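Local coordinates for protein DyP2 (Amycolatopsis sp. ATCC 39116, PDB 4G2C) that probably uses haem and peroxide to oxidise dyes and lignin-related compounds, as a multifunctional dye peroxidase that also binds manganese, at residues D65-D76 with S192-G203. Sequence-based numbering, arbitrary orientation.
Sequences DRLTVLFLGFGD and SVTVVGEESGLG. With ACT (acetate ion), chain T.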
loop_
_atom_site.group_PDB
_atom_site.type_symbol
_atom_site.label_atom_id
_atom_site.label_comp_id
_atom_site.label_asym_id
_atom_site.label_seq_id
_atom_site.Cartn_x
_atom_site.Cartn_y
_atom_site.Cartn_z
ATOM N N ASP A 65 -0.354 -5.903 -12.950
ATOM C CA ASP A 65 0.991 -5.565 -13.434
ATOM C C ASP A 65 0.888 -4.489 -14.501
ATOM O O ASP A 65 1.820 -3.740 -14.743
ATOM C CB ASP A 65 1.693 -6.806 -13.998
ATOM C CG ASP A 65 1.953 -7.866 -12.940
ATOM O OD1 ASP A 65 2.192 -7.507 -11.761
ATOM O OD2 ASP A 65 1.925 -9.063 -13.283
ATOM N N ARG A 66 -0.265 -4.438 -15.149
ATOM C CA ARG A 66 -0.619 -3.331 -16.017
ATOM C C ARG A 66 -1.848 -2.744 -15.381
ATOM O O ARG A 66 -2.826 -3.451 -15.154
ATOM C CB ARG A 66 -0.940 -3.820 -17.435
ATOM C CG ARG A 66 0.284 -4.244 -18.242
ATOM C CD ARG A 66 1.266 -3.084 -18.365
ATOM N NE ARG A 66 2.215 -3.282 -19.455
ATOM C CZ ARG A 66 2.239 -2.554 -20.569
ATOM N NH1 ARG A 66 1.371 -1.557 -20.740
ATOM N NH2 ARG A 66 3.141 -2.820 -21.512
ATOM N N LEU A 67 -1.788 -1.458 -15.072
ATOM C CA LEU A 67 -2.883 -0.791 -14.391
ATOM C C LEU A 67 -3.151 0.573 -15.002
ATOM O O LEU A 67 -2.238 1.384 -15.169
ATOM C CB LEU A 67 -2.561 -0.631 -12.902
ATOM C CG LEU A 67 -3.512 0.250 -12.094
ATOM C CD1 LEU A 67 -4.867 -0.431 -11.959
ATOM C CD2 LEU A 67 -2.914 0.544 -10.729
ATOM N N THR A 68 -4.412 0.812 -15.334
ATOM C CA THR A 68 -4.868 2.133 -15.746
ATOM C C THR A 68 -5.727 2.719 -14.634
ATOM O O THR A 68 -6.628 2.049 -14.147
ATOM C CB THR A 68 -5.692 2.055 -17.063
ATOM O OG1 THR A 68 -4.799 2.060 -18.186
ATOM C CG2 THR A 68 -6.654 3.240 -17.178
ATOM N N VAL A 69 -5.416 3.946 -14.213
ATOM C CA VAL A 69 -6.176 4.649 -13.178
ATOM C C VAL A 69 -6.882 5.840 -13.809
ATOM O O VAL A 69 -6.244 6.645 -14.486
ATOM C CB VAL A 69 -5.258 5.216 -12.071
ATOM C CG1 VAL A 69 -6.081 5.831 -10.966
ATOM C CG2 VAL A 69 -4.318 4.138 -11.514
ATOM N N LEU A 70 -8.188 5.959 -13.575
ATOM C CA LEU A 70 -8.991 7.033 -14.152
ATOM C C LEU A 70 -9.724 7.790 -13.056
ATOM O O LEU A 70 -10.517 7.209 -12.323
ATOM C CB LEU A 70 -9.997 6.468 -15.154
ATOM C CG LEU A 70 -9.459 5.778 -16.416
ATOM C CD1 LEU A 70 -10.616 5.218 -17.235
ATOM C CD2 LEU A 70 -8.611 6.732 -17.263
ATOM N N PHE A 71 -9.438 9.080 -12.927
ATOM C CA PHE A 71 -10.166 9.933 -11.999
ATOM C C PHE A 71 -11.265 10.661 -12.753
ATOM O O PHE A 71 -11.026 11.213 -13.825
ATOM C CB PHE A 71 -9.224 10.921 -11.324
ATOM C CG PHE A 71 -8.071 10.258 -10.626
ATOM C CD1 PHE A 71 -8.289 9.453 -9.510
ATOM C CD2 PHE A 71 -6.779 10.420 -11.089
ATOM C CE1 PHE A 71 -7.236 8.831 -8.866
ATOM C CE2 PHE A 71 -5.720 9.788 -10.457
ATOM C CZ PHE A 71 -5.946 8.994 -9.342
ATOM N N LEU A 72 -12.472 10.641 -12.204
ATOM C CA LEU A 72 -13.645 11.138 -12.919
ATOM C C LEU A 72 -14.249 12.356 -12.234
ATOM O O LEU A 72 -14.045 12.570 -11.030
ATOM C CB LEU A 72 -14.700 10.043 -13.005
ATOM C CG LEU A 72 -14.255 8.682 -13.546
ATOM C CD1 LEU A 72 -15.437 7.729 -13.607
ATOM C CD2 LEU A 72 -13.573 8.800 -14.909
ATOM N N GLY A 73 -14.993 13.145 -13.012
ATOM C CA GLY A 73 -15.811 14.238 -12.494
ATOM C C GLY A 73 -17.251 14.038 -12.950
ATOM O O GLY A 73 -17.484 13.695 -14.099
ATOM N N PHE A 74 -18.211 14.228 -12.048
ATOM C CA PHE A 74 -19.619 14.059 -12.371
ATOM C C PHE A 74 -20.272 15.390 -12.753
ATOM O O PHE A 74 -20.505 16.248 -11.895
ATOM C CB PHE A 74 -20.377 13.444 -11.181
ATOM C CG PHE A 74 -19.952 12.035 -10.843
ATOM C CD1 PHE A 74 -19.273 11.253 -11.774
ATOM C CD2 PHE A 74 -20.235 11.491 -9.593
ATOM C CE1 PHE A 74 -18.881 9.948 -11.471
ATOM C CE2 PHE A 74 -19.852 10.196 -9.273
ATOM C CZ PHE A 74 -19.171 9.416 -10.215
ATOM N N GLY A 75 -20.575 15.552 -14.041
ATOM C CA GLY A 75 -21.273 16.734 -14.531
ATOM C C GLY A 75 -22.776 16.748 -14.272
ATOM O O GLY A 75 -23.367 17.815 -14.093
ATOM N N ASP A 76 -23.398 15.569 -14.261
ATOM C CA ASP A 76 -24.838 15.448 -14.009
ATOM C C ASP A 76 -25.152 14.219 -13.151
ATOM O O ASP A 76 -24.653 13.127 -13.415
ATOM C CB ASP A 76 -25.609 15.385 -15.328
ATOM C CG ASP A 76 -27.089 15.137 -15.125
ATOM O OD1 ASP A 76 -27.817 16.097 -14.794
ATOM O OD2 ASP A 76 -27.535 13.986 -15.290
ATOM N N SER A 192 -21.107 13.975 -19.693
ATOM C CA SER A 192 -21.085 14.678 -18.405
ATOM C C SER A 192 -20.224 13.978 -17.343
ATOM O O SER A 192 -20.123 14.447 -16.198
ATOM C CB SER A 192 -22.497 14.788 -17.857
ATOM O OG SER A 192 -23.013 13.492 -17.647
ATOM N N VAL A 193 -19.656 12.831 -17.702
ATOM C CA VAL A 193 -18.702 12.166 -16.825
ATOM C C VAL A 193 -17.346 12.372 -17.457
ATOM O O VAL A 193 -16.987 11.697 -18.414
ATOM C CB VAL A 193 -18.983 10.663 -16.655
ATOM C CG1 VAL A 193 -17.838 9.995 -15.899
ATOM C CG2 VAL A 193 -20.305 10.444 -15.918
ATOM N N THR A 194 -16.612 13.338 -16.934
ATOM C CA THR A 194 -15.320 13.670 -17.489
ATOM C C THR A 194 -14.199 12.895 -16.811
ATOM O O THR A 194 -14.305 12.461 -15.650
ATOM C CB THR A 194 -15.042 15.169 -17.383
ATOM O OG1 THR A 194 -15.306 15.596 -16.041
ATOM C CG2 THR A 194 -15.957 15.949 -18.349
ATOM N N VAL A 195 -13.131 12.705 -17.568
ATOM C CA VAL A 195 -11.900 12.193 -17.025
ATOM C C VAL A 195 -11.004 13.367 -16.670
ATOM O O VAL A 195 -10.455 14.015 -17.555
ATOM C CB VAL A 195 -11.186 11.347 -18.064
ATOM C CG1 VAL A 195 -9.889 10.814 -17.482
ATOM C CG2 VAL A 195 -12.099 10.230 -18.534
ATOM N N VAL A 196 -10.849 13.646 -15.381
ATOM C CA VAL A 196 -10.049 14.788 -14.967
ATOM C C VAL A 196 -8.578 14.436 -14.857
ATOM O O VAL A 196 -7.730 15.324 -14.736
ATOM C CB VAL A 196 -10.519 15.356 -13.613
ATOM C CG1 VAL A 196 -12.013 15.127 -13.420
ATOM C CG2 VAL A 196 -9.736 14.734 -12.473
ATOM N N GLY A 197 -8.271 13.142 -14.894
ATOM C CA GLY A 197 -6.903 12.685 -14.713
ATOM C C GLY A 197 -6.750 11.198 -14.924
ATOM O O GLY A 197 -7.705 10.442 -14.754
ATOM N N GLU A 198 -5.541 10.777 -15.290
ATOM C CA GLU A 198 -5.249 9.368 -15.523
ATOM C C GLU A 198 -3.827 9.042 -15.072
ATOM O O GLU A 198 -2.962 9.907 -15.092
ATOM C CB GLU A 198 -5.421 9.037 -17.008
ATOM C CG GLU A 198 -4.966 7.642 -17.403
ATOM C CD GLU A 198 -5.435 7.226 -18.804
ATOM O OE1 GLU A 198 -6.101 8.031 -19.494
ATOM O OE2 GLU A 198 -5.124 6.087 -19.216
ATOM N N GLU A 199 -3.595 7.801 -14.644
ATOM C CA GLU A 199 -2.243 7.331 -14.343
ATOM C C GLU A 199 -2.101 5.912 -14.887
ATOM O O GLU A 199 -3.097 5.207 -15.066
ATOM C CB GLU A 199 -1.955 7.330 -12.824
ATOM C CG GLU A 199 -2.210 8.654 -12.088
ATOM C CD GLU A 199 -1.110 9.688 -12.290
ATOM O OE1 GLU A 199 -0.063 9.342 -12.883
ATOM O OE2 GLU A 199 -1.295 10.855 -11.856
ATOM N N SER A 200 -0.872 5.493 -15.147
ATOM C CA SER A 200 -0.619 4.120 -15.570
ATOM C C SER A 200 0.388 3.467 -14.627
ATOM O O SER A 200 1.448 4.029 -14.334
ATOM C CB SER A 200 -0.119 4.068 -17.019
ATOM O OG SER A 200 -0.966 4.834 -17.882
ATOM N N GLY A 201 0.038 2.283 -14.139
ATOM C CA GLY A 201 0.932 1.514 -13.304
ATOM C C GLY A 201 1.617 0.427 -14.117
ATOM O O GLY A 201 1.010 -0.219 -14.971
ATOM N N LEU A 202 2.896 0.228 -13.849
ATOM C CA LEU A 202 3.662 -0.812 -14.520
ATOM C C LEU A 202 4.443 -1.548 -13.448
ATOM O O LEU A 202 5.305 -0.955 -12.782
ATOM C CB LEU A 202 4.614 -0.201 -15.551
ATOM C CG LEU A 202 5.554 -1.184 -16.250
ATOM C CD1 LEU A 202 4.786 -2.065 -17.241
ATOM C CD2 LEU A 202 6.729 -0.458 -16.923
ATOM N N GLY A 203 4.107 -2.819 -13.247
ATOM C CA GLY A 203 4.755 -3.614 -12.218
ATOM C C GLY A 203 6.212 -3.915 -12.517
ATOM O O GLY A 203 6.575 -4.146 -13.666
HETATM C C ACT T . -1.276 -0.094 -18.771
HETATM O O ACT T . -1.597 -0.888 -19.698
HETATM O OXT ACT T . -0.311 -0.416 -18.023
HETATM C CH3 ACT T . -2.015 1.189 -18.562
HETATM O O HOH W 1 -22.404 12.975 -14.827
#
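Phe71 packs against the backbone of Gly197 and reaches the stem of Glu199. Its CB touches Val196 CG2; CG and CD2 then pass Gly197 O, and Phe71 CE2 ends 4.0 Å from Glu199 CG. With CG anti to its own carbonyl carbon, chi1 -56° swings the ring alongside Gly197 and towards Glu199, and Phe273 meets it edge-to-face. Glu199 bends at chi2 and turns its carboxylate plane 69° from the ring; that buried group is gripped by a salt bridge from OE1 to Lys275 and hydrogen bonds with Tyr160 OH and His159 NE2, both at OE2. Strands 66-74 and 193-202 run antiparallel as neighbours in the four-stranded core of a ferredoxin-like sheet, the building unit of the DyP dimeric alpha+beta barrel, with strand 166-172 on the far side of 66-74. Paired bonds such as Val69 N to Glu199 O (2.8 Å, nearly straight) zip them together. The ladder is interrupted by a classic beta bulge, with Val196 and Gly197 both facing Phe71, and then resumes at Gly73 and Thr194, one residue out of step. At the bulge Gly197 O accepts from Phe71 N, and Val196 N donates to Phe71 O at a more bent 139°. On the other face, turned to helix 175-188, Leu70 lies alongside the extended Glu198, Leu70 CD2 3.6 Å from Glu198 CD, while Leu72 crosses Val193 and Val195 with its two methyls. Farther along, Arg66 NE lies 3.6 Å from Leu202 CD1, and Arg66 NH1 donates to an acetate, probably from the crystallisation liquor, at the guanidinium edge. Beyond Phe74, a water accepts from Asp76 N and also bonds Ser192 OG.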